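2',5'-phosphodiesterase 12 (Homo sapiens, PDB 4Z0V) belongs to the endonuclease/exonuclease/phosphatase family, binding a magnesium ion in a DNase I-like domain that follows an N-terminal E-set-type domain. Local coordinates at residues A[168-173]-A[178-183]; A[186-191]-A[212-217]; A[111-116]-A[432-437]; A[202-207]-A[222-227]; A[164-169]-A[190-195]. All blocks are in the same frame, centred on the assembly; numbering follows the deposited sequence.

Contact 1: A[168-173]-A[178-183]; sequences KELTGY and ICLQEV. With MG (magnesium ion), chain B.
Leu170 on helix 159-172 packs against Ile178 and Leu180 of strand 177-184, within a beta-alpha-beta crossover: strand 125-132 leads through the helix to 177-184, its parallel neighbour in the sheet. The two branches of Leu170 divide the work. CD1 meets Leu180 tip to tip, 4.0 Å from its CD1, while CD2 lies across the Ile178 side chain at 4.1 Å from CG2. Leu170 and Ile178 both also touch Val129 of that parallel strand. Within 168-173, Tyr173 OH donates to the anti side of Glu169 OE1 (2.6 Å), and Glu169 OE2 is hydrogen-bonded to Tyr131 OH. Further along 178-183 the chain forms a G1 beta bulge, Glu182 and Val183 both facing Gly212; Glu182 takes the left-handed conformation (phi/psi 61/46°) of the first residue in such a bulge. The extended Glu182 side chain binds magnesium through OE2, which is also hydrogen-bonded to Asn132 ND2. Five waters complete the six ligands, and one of them, water 1, donates back to Glu182 OE1 at 2.7 Å.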
# COMPACT_ATOMS: atom_id res chain seq x y z
N LYS A 168 0.82 -3.54 -12.08
CA LYS A 168 2.11 -3.93 -12.65
C LYS A 168 3.25 -3.59 -11.67
O LYS A 168 4.13 -4.39 -11.43
CB LYS A 168 2.33 -3.24 -14.00
CG LYS A 168 3.65 -3.73 -14.65
CD LYS A 168 3.90 -3.20 -16.04
CE LYS A 168 5.20 -3.78 -16.60
NZ LYS A 168 5.38 -3.30 -18.01
N GLU A 169 3.18 -2.40 -11.09
CA GLU A 169 4.19 -1.92 -10.15
C GLU A 169 4.31 -2.84 -8.94
O GLU A 169 5.39 -3.33 -8.63
CB GLU A 169 3.86 -0.50 -9.69
CG GLU A 169 4.93 -0.02 -8.72
CD GLU A 169 4.82 1.44 -8.35
OE1 GLU A 169 5.68 1.91 -7.58
OE2 GLU A 169 3.87 2.11 -8.83
N LEU A 170 3.20 -3.04 -8.22
CA LEU A 170 3.23 -3.84 -7.01
C LEU A 170 3.54 -5.28 -7.27
O LEU A 170 4.38 -5.82 -6.56
CB LEU A 170 1.89 -3.71 -6.25
CG LEU A 170 1.67 -2.33 -5.65
CD1 LEU A 170 0.32 -2.28 -4.91
CD2 LEU A 170 2.81 -1.98 -4.64
N THR A 171 2.94 -5.91 -8.28
CA THR A 171 3.25 -7.32 -8.53
C THR A 171 4.71 -7.51 -8.96
O THR A 171 5.33 -8.50 -8.57
CB THR A 171 2.29 -7.94 -9.54
OG1 THR A 171 2.42 -7.25 -10.80
CG2 THR A 171 0.80 -7.91 -9.04
N GLY A 172 5.24 -6.52 -9.68
CA GLY A 172 6.63 -6.50 -10.12
C GLY A 172 7.65 -6.41 -9.00
O GLY A 172 8.79 -6.83 -9.19
N TYR A 173 7.26 -5.86 -7.81
CA TYR A 173 8.15 -5.77 -6.65
C TYR A 173 8.39 -7.11 -6.00
O TYR A 173 9.33 -7.22 -5.21
CB TYR A 173 7.66 -4.77 -5.61
CG TYR A 173 7.76 -3.32 -6.05
CD1 TYR A 173 8.83 -2.87 -6.83
CD2 TYR A 173 6.77 -2.40 -5.72
CE1 TYR A 173 8.94 -1.54 -7.22
CE2 TYR A 173 6.83 -1.08 -6.16
CZ TYR A 173 7.91 -0.65 -6.92
OH TYR A 173 8.00 0.67 -7.29
N ILE A 178 3.26 -5.51 2.10
CA ILE A 178 2.92 -4.32 1.31
C ILE A 178 1.94 -3.50 2.10
O ILE A 178 0.85 -3.99 2.41
CB ILE A 178 2.36 -4.64 -0.09
CG1 ILE A 178 3.37 -5.49 -0.92
CG2 ILE A 178 2.04 -3.32 -0.80
CD1 ILE A 178 2.74 -5.97 -2.28
N CYS A 179 2.35 -2.29 2.49
CA CYS A 179 1.49 -1.40 3.25
C CYS A 179 1.08 -0.24 2.37
O CYS A 179 1.94 0.48 1.86
CB CYS A 179 2.17 -0.91 4.53
SG CYS A 179 2.41 -2.21 5.77
N LEU A 180 -0.21 -0.06 2.21
CA LEU A 180 -0.73 0.95 1.31
C LEU A 180 -1.62 1.94 2.02
O LEU A 180 -2.35 1.56 2.93
CB LEU A 180 -1.55 0.26 0.21
CG LEU A 180 -0.87 -0.84 -0.62
CD1 LEU A 180 -1.85 -1.41 -1.64
CD2 LEU A 180 0.36 -0.27 -1.37
N GLN A 181 -1.63 3.17 1.52
CA GLN A 181 -2.50 4.22 2.01
C GLN A 181 -3.31 4.76 0.86
O GLN A 181 -2.93 4.57 -0.31
CB GLN A 181 -1.74 5.36 2.71
CG GLN A 181 -0.76 4.87 3.80
CD GLN A 181 0.56 4.42 3.22
OE1 GLN A 181 1.06 4.98 2.24
NE2 GLN A 181 1.17 3.39 3.80
N GLU A 182 -4.45 5.39 1.17
CA GLU A 182 -5.38 5.98 0.18
C GLU A 182 -5.91 4.90 -0.77
O GLU A 182 -5.97 5.08 -2.00
CB GLU A 182 -4.74 7.16 -0.57
CG GLU A 182 -4.67 8.40 0.32
CD GLU A 182 -4.47 9.68 -0.46
OE1 GLU A 182 -5.04 9.80 -1.57
OE2 GLU A 182 -3.75 10.58 0.03
N VAL A 183 -6.32 3.79 -0.17
CA VAL A 183 -6.92 2.68 -0.91
C VAL A 183 -8.42 2.86 -0.89
O VAL A 183 -9.04 2.75 0.17
CB VAL A 183 -6.52 1.31 -0.28
CG1 VAL A 183 -7.18 0.13 -1.03
CG2 VAL A 183 -5.00 1.13 -0.23
MG MG B . -2.97 12.17 -0.92
O HOH W 1 -4.75 12.43 -2.02
O HOH W 2 -3.93 13.49 0.45
O HOH W 3 -1.31 12.36 0.22
O HOH W 4 -2.21 13.86 -2.01
O HOH W 5 -2.01 10.88 -2.28

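Contact 2: A[186-191]-A[212-217]; sequences AVFSDS and GLATFY
Phe188, on helix 185-198, and Phe216, on strand 211-218, meet ring against ring in an oblique pair that fits neither a stack nor an edge-to-face contact. Their centroids are 5.5 Å apart and their planes differ by 38°, so the rings converge at the CE1 side of Phe188 and the CZ end of Phe216. The closest atoms are Phe188 CE1 and Phe216 CZ, at 3.4 Å, a tight carbon-carbon approach; Phe216 CE1 follows at 3.8 Å from the same Phe188 CE1. Ala214, two residues earlier on the same side of the strand, supplies the second support: its CB sits 3.9 Å from Phe188 CD1. The Phe188 ring therefore rests on Ala214 CB and on the end of the Phe216 ring, from alternate residues of the strand. Its first torsion explains the reach, since CG lies opposite the backbone N (chi1 -178°) and the ring is carried outward from the helix to the sheet. The helix itself widens into a pi-type turn at 188-191. The Phe188 ring also stacks with Phe205 of strand 201-207, and its side chain touches Val183, whereas the Phe216 ring is backed by Leu192 and Leu196 of helix 185-198. Strand 211-218 runs between antiparallel neighbours 177-184 and 201-207, with Ala214 bonded through its backbone to Leu180 and Thr215 to Val204; helix 185-198 lies over this part of the sheet.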
# COMPACT_ATOMS: atom_id res chain seq x y z
N ALA A 186 -13.47 0.01 -3.53
CA ALA A 186 -13.52 -0.79 -4.77
C ALA A 186 -12.12 -1.12 -5.29
O ALA A 186 -11.96 -2.15 -5.92
CB ALA A 186 -14.31 -0.06 -5.85
N VAL A 187 -11.12 -0.27 -4.99
CA VAL A 187 -9.74 -0.56 -5.43
C VAL A 187 -9.24 -1.80 -4.68
O VAL A 187 -8.65 -2.69 -5.30
CB VAL A 187 -8.83 0.67 -5.24
CG1 VAL A 187 -7.34 0.30 -5.40
CG2 VAL A 187 -9.24 1.76 -6.25
N PHE A 188 -9.51 -1.88 -3.36
CA PHE A 188 -9.11 -3.04 -2.57
C PHE A 188 -9.73 -4.31 -3.13
O PHE A 188 -9.02 -5.25 -3.43
CB PHE A 188 -9.50 -2.88 -1.09
CG PHE A 188 -9.07 -4.05 -0.25
CD1 PHE A 188 -7.74 -4.21 0.12
CD2 PHE A 188 -9.98 -5.03 0.14
CE1 PHE A 188 -7.33 -5.32 0.87
CE2 PHE A 188 -9.56 -6.14 0.88
CZ PHE A 188 -8.25 -6.28 1.24
N SER A 189 -11.07 -4.33 -3.31
CA SER A 189 -11.73 -5.57 -3.70
C SER A 189 -11.60 -5.93 -5.19
O SER A 189 -11.56 -7.13 -5.49
CB SER A 189 -13.21 -5.50 -3.32
OG SER A 189 -13.82 -4.38 -3.94
N ASP A 190 -11.54 -4.94 -6.10
CA ASP A 190 -11.55 -5.22 -7.56
C ASP A 190 -10.21 -5.11 -8.26
O ASP A 190 -10.09 -5.62 -9.38
CB ASP A 190 -12.53 -4.28 -8.29
CG ASP A 190 -13.91 -4.17 -7.66
OD1 ASP A 190 -14.27 -5.06 -6.87
OD2 ASP A 190 -14.61 -3.19 -7.94
N SER A 191 -9.21 -4.44 -7.64
CA SER A 191 -7.92 -4.31 -8.31
C SER A 191 -6.79 -4.96 -7.50
O SER A 191 -6.06 -5.80 -8.03
CB SER A 191 -7.60 -2.84 -8.54
OG SER A 191 -6.28 -2.69 -9.04
N GLY A 212 -8.94 4.06 2.73
CA GLY A 212 -8.18 3.75 3.92
C GLY A 212 -6.89 3.02 3.66
O GLY A 212 -6.18 3.25 2.66
N LEU A 213 -6.60 2.14 4.59
CA LEU A 213 -5.35 1.45 4.63
C LEU A 213 -5.49 -0.00 4.25
O LEU A 213 -6.47 -0.64 4.64
CB LEU A 213 -4.81 1.50 6.07
CG LEU A 213 -4.67 2.87 6.77
CD1 LEU A 213 -4.20 2.64 8.22
CD2 LEU A 213 -3.65 3.76 6.03
N ALA A 214 -4.45 -0.55 3.59
CA ALA A 214 -4.41 -2.00 3.33
C ALA A 214 -3.02 -2.55 3.64
O ALA A 214 -2.01 -1.86 3.43
CB ALA A 214 -4.78 -2.32 1.89
N THR A 215 -2.97 -3.80 4.12
CA THR A 215 -1.69 -4.51 4.34
C THR A 215 -1.83 -5.85 3.66
O THR A 215 -2.80 -6.55 3.90
CB THR A 215 -1.34 -4.63 5.86
OG1 THR A 215 -1.16 -3.33 6.42
CG2 THR A 215 -0.05 -5.44 6.11
N PHE A 216 -0.88 -6.18 2.80
CA PHE A 216 -0.82 -7.46 2.09
C PHE A 216 0.41 -8.22 2.54
O PHE A 216 1.42 -7.60 2.82
CB PHE A 216 -0.80 -7.27 0.57
CG PHE A 216 -2.14 -6.87 0.01
CD1 PHE A 216 -2.52 -5.53 -0.05
CD2 PHE A 216 -3.00 -7.84 -0.53
CE1 PHE A 216 -3.77 -5.16 -0.58
CE2 PHE A 216 -4.25 -7.47 -1.06
CZ PHE A 216 -4.62 -6.14 -1.06
N TYR A 217 0.32 -9.54 2.65
CA TYR A 217 1.46 -10.32 3.11
C TYR A 217 1.57 -11.57 2.25
O TYR A 217 0.55 -12.13 1.87
CB TYR A 217 1.35 -10.67 4.61
CG TYR A 217 0.02 -11.28 4.99
CD1 TYR A 217 -1.08 -10.48 5.29
CD2 TYR A 217 -0.17 -12.66 4.98
CE1 TYR A 217 -2.34 -11.03 5.54
CE2 TYR A 217 -1.41 -13.22 5.25
CZ TYR A 217 -2.49 -12.40 5.52
OH TYR A 217 -3.72 -12.97 5.81

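Contact 3: A[111-116]-A[432-437]; sequences DHRHLY and ALVCDL
Arg113 grips the carbonyl of Ala432 end-on, spending NH1 and NH2 on one oxygen. The bonds to Ala432 O measure 2.8 Å from NH1 and 2.9 Å from NH2, and both are bent, with N-H...O angles of 146° and 142°. The oxygen lies in the guanidinium plane, while both nitrogens approach from one face of the carbonyl plane, about 25° off it. A bend at chi3 helps turn the guanidinium into this pose. The buried group has further acceptors: NE donates to Pro408 O, and NH2 adds a weak bond to Ile407 O. Val434 CG2 lies over one guanidinium face, 4.3 Å from NH2, and Ala432 CB is 3.9 Å from NH1. In Asp436, further along the strand, OD1 forms a salt bridge with Arg127 NE and OD2 accepts from Gln405 NE2. Strand 433-439 runs antiparallel between 125-132, where Leu433 bonds to Ser130, and 401-406; helix 110-113 approaches on the side of Ala432 and Val434, while Leu433 and Cys435 touch strand 387-397.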
# COMPACT_ATOMS: atom_id res chain seq x y z
N ASP A 111 9.85 0.73 -13.91
CA ASP A 111 10.53 -0.25 -14.78
C ASP A 111 11.98 -0.52 -14.34
O ASP A 111 12.37 -1.68 -14.19
CB ASP A 111 10.52 0.17 -16.25
CG ASP A 111 9.15 0.23 -16.88
OD1 ASP A 111 8.21 -0.40 -16.35
OD2 ASP A 111 9.02 0.91 -17.92
N HIS A 112 12.76 0.54 -14.09
CA HIS A 112 14.14 0.39 -13.64
C HIS A 112 14.18 -0.19 -12.22
O HIS A 112 15.04 -0.97 -11.90
CB HIS A 112 14.86 1.75 -13.68
CG HIS A 112 16.28 1.65 -13.22
ND1 HIS A 112 17.24 1.02 -14.00
CD2 HIS A 112 16.84 2.04 -12.05
CE1 HIS A 112 18.37 1.08 -13.29
NE2 HIS A 112 18.17 1.67 -12.11
N ARG A 113 13.20 0.18 -11.38
CA ARG A 113 13.13 -0.28 -9.98
C ARG A 113 12.93 -1.78 -9.92
O ARG A 113 13.51 -2.42 -9.05
CB ARG A 113 11.97 0.45 -9.27
CG ARG A 113 12.13 1.96 -9.30
CD ARG A 113 11.13 2.62 -8.38
NE ARG A 113 11.59 2.61 -6.99
CZ ARG A 113 10.84 2.95 -5.95
NH1 ARG A 113 9.57 3.30 -6.12
NH2 ARG A 113 11.36 2.97 -4.73
N HIS A 114 12.23 -2.35 -10.90
CA HIS A 114 11.97 -3.79 -10.97
C HIS A 114 13.24 -4.60 -11.23
O HIS A 114 13.26 -5.78 -10.90
CB HIS A 114 10.91 -4.10 -12.02
CG HIS A 114 9.52 -3.77 -11.56
ND1 HIS A 114 8.49 -3.68 -12.45
CD2 HIS A 114 9.05 -3.54 -10.30
CE1 HIS A 114 7.41 -3.39 -11.73
NE2 HIS A 114 7.70 -3.29 -10.43
N LEU A 115 14.34 -3.95 -11.67
CA LEU A 115 15.63 -4.65 -11.80
C LEU A 115 16.19 -5.02 -10.42
O LEU A 115 17.08 -5.87 -10.34
CB LEU A 115 16.66 -3.78 -12.55
CG LEU A 115 16.29 -3.35 -13.98
CD1 LEU A 115 17.43 -2.57 -14.61
CD2 LEU A 115 15.92 -4.56 -14.85
N TYR A 116 15.72 -4.36 -9.35
CA TYR A 116 16.15 -4.60 -7.96
C TYR A 116 15.25 -5.61 -7.25
O TYR A 116 15.49 -5.92 -6.07
CB TYR A 116 16.13 -3.29 -7.17
CG TYR A 116 17.20 -2.31 -7.60
CD1 TYR A 116 17.05 -1.54 -8.75
CD2 TYR A 116 18.39 -2.19 -6.89
CE1 TYR A 116 18.06 -0.68 -9.19
CE2 TYR A 116 19.39 -1.31 -7.30
CZ TYR A 116 19.24 -0.59 -8.47
OH TYR A 116 20.22 0.29 -8.86
N ALA A 432 6.48 4.91 -4.26
CA ALA A 432 6.55 3.74 -3.40
C ALA A 432 7.91 3.60 -2.78
O ALA A 432 8.94 3.81 -3.46
CB ALA A 432 6.24 2.47 -4.21
N LEU A 433 7.92 3.28 -1.49
CA LEU A 433 9.18 2.91 -0.81
C LEU A 433 9.30 1.43 -0.82
O LEU A 433 8.33 0.75 -0.52
CB LEU A 433 9.22 3.41 0.63
CG LEU A 433 9.21 4.89 0.86
CD1 LEU A 433 9.25 5.15 2.33
CD2 LEU A 433 10.38 5.58 0.15
N VAL A 434 10.46 0.90 -1.22
CA VAL A 434 10.66 -0.56 -1.27
C VAL A 434 12.03 -0.86 -0.70
O VAL A 434 13.02 -0.24 -1.12
CB VAL A 434 10.55 -1.12 -2.72
CG1 VAL A 434 10.54 -2.66 -2.73
CG2 VAL A 434 9.34 -0.55 -3.46
N CYS A 435 12.12 -1.80 0.24
CA CYS A 435 13.42 -2.17 0.81
C CYS A 435 13.42 -3.63 1.19
O CYS A 435 12.37 -4.18 1.54
CB CYS A 435 13.76 -1.30 2.01
SG CYS A 435 12.61 -1.52 3.37
N ASP A 436 14.59 -4.26 1.16
CA ASP A 436 14.72 -5.64 1.59
C ASP A 436 15.28 -5.60 2.99
O ASP A 436 16.30 -4.95 3.20
CB ASP A 436 15.62 -6.43 0.65
CG ASP A 436 15.04 -6.62 -0.72
OD1 ASP A 436 13.85 -6.30 -0.91
OD2 ASP A 436 15.76 -7.14 -1.59
N LEU A 437 14.55 -6.19 3.95
CA LEU A 437 14.97 -6.24 5.35
C LEU A 437 15.50 -7.62 5.67
O LEU A 437 15.07 -8.58 5.06
CB LEU A 437 13.77 -5.93 6.25
CG LEU A 437 13.06 -4.59 5.99
CD1 LEU A 437 11.85 -4.46 6.92
CD2 LEU A 437 14.05 -3.42 6.14

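Contact 4: A[202-207]-A[222-227]; sequences EGVFRI and FSLLSQ
The strand segments carrying Val204 and Gln227 belong to different sheets and are joined by no direct hydrogen bond; their nearest CA atoms, those of these two residues, are 9.1 Å apart. The Gln227 side chain runs antiparallel alongside that of Val204, bringing Gln227 NE2 to 3.5 Å from Val204 CB. Val204 CG1 meets a second partner, Leu224 CD2, at 3.8 Å. A classic beta bulge, in which Leu225 and Ser226 both face Val270, interrupts the alternation and lets Leu224 and Gln227, three positions apart, point the same way. The polar amide is not left to apolar neighbours: water 6 accepts from Gln227 NE2 and donates to Phe205 O, both at 3.0 Å, linking the sheets. Gln227 OE1 bonds to a glycerol, probably from the crystallisation liquor. Arg206 NE forms a salt bridge with Asp229 OD2, on strand 222-231. Such facing of edge strand 201-207 to a strand of the other sheet fits the two central sheets of the alpha/beta sandwich of DNase I-like folds.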
# COMPACT_ATOMS: atom_id res chain seq x y z
N GLU A 202 -2.05 -12.08 0.42
CA GLU A 202 -3.39 -11.93 0.98
C GLU A 202 -3.45 -10.60 1.69
O GLU A 202 -2.42 -10.13 2.19
CB GLU A 202 -3.66 -13.09 1.95
CG GLU A 202 -5.06 -13.23 2.47
CD GLU A 202 -5.27 -14.62 3.05
OE1 GLU A 202 -4.96 -14.81 4.25
OE2 GLU A 202 -5.65 -15.54 2.29
N GLY A 203 -4.60 -9.96 1.71
CA GLY A 203 -4.67 -8.63 2.30
C GLY A 203 -5.81 -8.37 3.25
O GLY A 203 -6.81 -9.11 3.27
N VAL A 204 -5.65 -7.30 4.05
CA VAL A 204 -6.66 -6.81 5.00
C VAL A 204 -6.83 -5.30 4.77
O VAL A 204 -5.89 -4.59 4.36
CB VAL A 204 -6.32 -7.17 6.47
CG1 VAL A 204 -6.41 -8.69 6.69
CG2 VAL A 204 -4.95 -6.65 6.89
N PHE A 205 -8.06 -4.82 4.97
CA PHE A 205 -8.42 -3.44 4.66
C PHE A 205 -9.05 -2.76 5.86
O PHE A 205 -9.91 -3.36 6.52
CB PHE A 205 -9.38 -3.45 3.45
CG PHE A 205 -9.87 -2.11 2.94
CD1 PHE A 205 -8.97 -1.15 2.48
CD2 PHE A 205 -11.23 -1.85 2.82
CE1 PHE A 205 -9.42 0.08 1.98
CE2 PHE A 205 -11.69 -0.63 2.31
CZ PHE A 205 -10.77 0.33 1.89
N ARG A 206 -8.66 -1.51 6.12
CA ARG A 206 -9.25 -0.69 7.18
C ARG A 206 -9.66 0.65 6.56
O ARG A 206 -8.81 1.49 6.30
CB ARG A 206 -8.25 -0.51 8.34
CG ARG A 206 -8.67 0.52 9.44
CD ARG A 206 -9.99 0.17 10.10
NE ARG A 206 -9.95 -1.19 10.66
CZ ARG A 206 -10.98 -1.81 11.22
NH1 ARG A 206 -12.16 -1.22 11.31
NH2 ARG A 206 -10.83 -3.04 11.70
N ILE A 207 -10.96 0.81 6.28
CA ILE A 207 -11.42 2.03 5.63
C ILE A 207 -11.63 3.15 6.67
O ILE A 207 -11.85 2.85 7.84
CB ILE A 207 -12.70 1.77 4.78
CG1 ILE A 207 -12.87 2.85 3.69
CG2 ILE A 207 -13.98 1.61 5.66
CD1 ILE A 207 -13.84 2.57 2.67
N PHE A 222 4.33 -15.88 5.29
CA PHE A 222 3.60 -15.44 6.49
C PHE A 222 2.15 -15.87 6.55
O PHE A 222 1.48 -15.96 5.52
CB PHE A 222 3.58 -13.88 6.55
CG PHE A 222 4.93 -13.26 6.77
CD1 PHE A 222 5.59 -13.39 8.00
CD2 PHE A 222 5.59 -12.59 5.73
CE1 PHE A 222 6.84 -12.80 8.20
CE2 PHE A 222 6.85 -12.02 5.93
CZ PHE A 222 7.47 -12.14 7.16
N SER A 223 1.64 -15.99 7.78
CA SER A 223 0.22 -16.20 8.07
C SER A 223 -0.21 -15.06 8.99
O SER A 223 0.57 -14.62 9.84
CB SER A 223 -0.02 -17.55 8.76
OG SER A 223 0.15 -18.62 7.85
N LEU A 224 -1.47 -14.66 8.89
CA LEU A 224 -1.98 -13.61 9.77
C LEU A 224 -2.45 -14.22 11.09
O LEU A 224 -3.24 -15.16 11.07
CB LEU A 224 -3.13 -12.89 9.06
CG LEU A 224 -3.86 -11.80 9.84
CD1 LEU A 224 -2.95 -10.59 10.08
CD2 LEU A 224 -5.11 -11.34 9.05
N LEU A 225 -1.91 -13.76 12.22
CA LEU A 225 -2.34 -14.25 13.54
C LEU A 225 -3.51 -13.46 14.07
O LEU A 225 -4.52 -14.04 14.52
CB LEU A 225 -1.19 -14.21 14.57
CG LEU A 225 -0.04 -15.18 14.29
CD1 LEU A 225 0.98 -15.15 15.45
CD2 LEU A 225 -0.58 -16.63 14.06
N SER A 226 -3.35 -12.13 14.14
CA SER A 226 -4.37 -11.28 14.74
C SER A 226 -4.29 -9.86 14.22
O SER A 226 -3.30 -9.47 13.59
CB SER A 226 -4.20 -11.28 16.26
OG SER A 226 -2.91 -10.81 16.59
N GLN A 227 -5.36 -9.08 14.47
CA GLN A 227 -5.42 -7.69 13.99
C GLN A 227 -5.78 -6.77 15.15
O GLN A 227 -6.53 -7.16 16.05
CB GLN A 227 -6.44 -7.54 12.85
CG GLN A 227 -6.11 -8.40 11.62
CD GLN A 227 -7.24 -8.35 10.64
OE1 GLN A 227 -8.08 -9.25 10.61
NE2 GLN A 227 -7.31 -7.28 9.85
O HOH W 6 -9.37 -5.68 8.42

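Contact 5: A[164-169]-A[190-195]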
# COMPACT_ATOMS: atom_id res chain seq x y z
N ASN A 164 -4.05 -0.15 -13.57
CA ASN A 164 -3.21 -1.04 -14.37
C ASN A 164 -1.72 -0.87 -14.01
O ASN A 164 -1.00 -1.86 -13.80
CB ASN A 164 -3.43 -0.79 -15.84
CG ASN A 164 -3.99 -1.98 -16.55
OD1 ASN A 164 -3.32 -2.60 -17.38
ND2 ASN A 164 -5.22 -2.35 -16.24
N LEU A 165 -1.29 0.39 -13.89
CA LEU A 165 0.10 0.67 -13.53
C LEU A 165 0.42 0.21 -12.14
O LEU A 165 1.48 -0.37 -11.94
CB LEU A 165 0.38 2.18 -13.66
CG LEU A 165 0.85 2.67 -15.03
CD1 LEU A 165 -0.19 2.40 -16.11
CD2 LEU A 165 1.13 4.17 -14.97
N ILE A 166 -0.49 0.42 -11.18
CA ILE A 166 -0.29 0.04 -9.76
C ILE A 166 -0.21 -1.49 -9.66
O ILE A 166 0.62 -2.01 -8.94
CB ILE A 166 -1.40 0.64 -8.86
CG1 ILE A 166 -1.18 2.17 -8.67
CG2 ILE A 166 -1.45 -0.07 -7.47
CD1 ILE A 166 -2.50 2.96 -8.27
N GLN A 167 -1.03 -2.19 -10.43
CA GLN A 167 -0.98 -3.65 -10.43
C GLN A 167 0.36 -4.12 -10.96
O GLN A 167 1.00 -4.97 -10.34
CB GLN A 167 -2.13 -4.23 -11.27
CG GLN A 167 -3.49 -4.16 -10.56
CD GLN A 167 -4.57 -4.76 -11.46
OE1 GLN A 167 -4.48 -4.74 -12.68
NE2 GLN A 167 -5.62 -5.33 -10.88
N LYS A 168 0.82 -3.54 -12.08
CA LYS A 168 2.11 -3.93 -12.65
C LYS A 168 3.25 -3.59 -11.67
O LYS A 168 4.13 -4.39 -11.43
CB LYS A 168 2.33 -3.24 -14.00
CG LYS A 168 3.65 -3.73 -14.65
CD LYS A 168 3.90 -3.20 -16.04
CE LYS A 168 5.20 -3.78 -16.60
NZ LYS A 168 5.38 -3.30 -18.01
N GLU A 169 3.18 -2.40 -11.09
CA GLU A 169 4.19 -1.92 -10.15
C GLU A 169 4.31 -2.84 -8.94
O GLU A 169 5.39 -3.33 -8.63
CB GLU A 169 3.86 -0.50 -9.69
CG GLU A 169 4.93 -0.02 -8.72
CD GLU A 169 4.82 1.44 -8.35
OE1 GLU A 169 5.68 1.91 -7.58
OE2 GLU A 169 3.87 2.11 -8.83
N ASP A 190 -11.54 -4.94 -6.10
CA ASP A 190 -11.55 -5.22 -7.56
C ASP A 190 -10.21 -5.11 -8.26
O ASP A 190 -10.09 -5.62 -9.38
CB ASP A 190 -12.53 -4.28 -8.29
CG ASP A 190 -13.91 -4.17 -7.66
OD1 ASP A 190 -14.27 -5.06 -6.87
OD2 ASP A 190 -14.61 -3.19 -7.94
N SER A 191 -9.21 -4.44 -7.64
CA SER A 191 -7.92 -4.31 -8.31
C SER A 191 -6.79 -4.96 -7.50
O SER A 191 -6.06 -5.80 -8.03
CB SER A 191 -7.60 -2.84 -8.54
OG SER A 191 -6.28 -2.69 -9.04
N LEU A 192 -6.61 -4.54 -6.25
CA LEU A 192 -5.48 -5.06 -5.45
C LEU A 192 -5.67 -6.52 -5.04
O LEU A 192 -4.75 -7.31 -5.25
CB LEU A 192 -5.27 -4.18 -4.21
CG LEU A 192 -5.09 -2.70 -4.52
CD1 LEU A 192 -5.13 -1.90 -3.25
CD2 LEU A 192 -3.75 -2.45 -5.29
N VAL A 193 -6.84 -6.89 -4.50
CA VAL A 193 -7.03 -8.28 -4.09
C VAL A 193 -6.85 -9.24 -5.30
O VAL A 193 -6.02 -10.12 -5.18
CB VAL A 193 -8.34 -8.50 -3.30
CG1 VAL A 193 -8.74 -9.98 -3.28
CG2 VAL A 193 -8.20 -7.98 -1.87
N PRO A 194 -7.47 -9.05 -6.48
CA PRO A 194 -7.24 -10.00 -7.59
C PRO A 194 -5.79 -10.04 -8.07
O PRO A 194 -5.27 -11.13 -8.32
CB PRO A 194 -8.17 -9.48 -8.69
CG PRO A 194 -9.26 -8.74 -7.94
CD PRO A 194 -8.50 -8.05 -6.85
N ALA A 195 -5.11 -8.88 -8.18
CA ALA A 195 -3.74 -8.89 -8.65
C ALA A 195 -2.81 -9.53 -7.63
O ALA A 195 -2.00 -10.41 -7.96
CB ALA A 195 -3.27 -7.46 -8.94
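Helix segments 164-169 and 190-195 run nearly parallel, their axes 10.0 Å apart at a crossing angle of -26°, with Gln167 and Ala195 closest at the CA atoms. Gln167 stretches across: its chain is extended beyond CG, and NE2 donates to Ser191 O at 2.9 Å with an N-H...O angle of 165°. That oxygen lies nearly in the Gln167 amide plane. It is shared: Ala195 N reaches it at 3.2 Å from the opposite face of the carbonyl plane, so one oxygen closes a turn of its own helix and receives the side chain from helix 159-172. The aliphatic part of Gln167 packs on Ala195, CG lying 3.7 Å from its CB. Ile166 and Leu192 meet at an angle, Ile166 CG2 4.0 Å from Leu192 CD2. Gln163 NE2 bonds to the Ser191 hydroxyl, adding a second glutamine link. A break at the N of Pro194 makes the second helix irregular. Paired helices packed on the outer face of a sheet are characteristic of the layered alpha/beta sandwich of DNase I-like domains.

Overall arrangement
Contacts 1, 2 and 5 bring helices 159-172 and 185-198 together over one face of the six-stranded sheet, with centres 8 to 9 Å apart. Leu192 joins them: its CD1 is 3.7 Å from Leu180 CD1 and its CB 3.8 Å from Phe216 CZ. Contact 3 meets the C-terminal part of helix 159-172, which contact 1 also uses, where His114 NE2 bonds to Glu169 O at 2.9 Å. The centres of contacts 3 and 4 are about 23 Å apart; contact 4 meets contact 2 where strands 201-207 and 211-218 pair. Only contact 1 reaches the magnesium, through Glu182; the side chains of Ile166 in contact 5 and Ala432 in contact 3 stay about 12 and 14 Å from the ion.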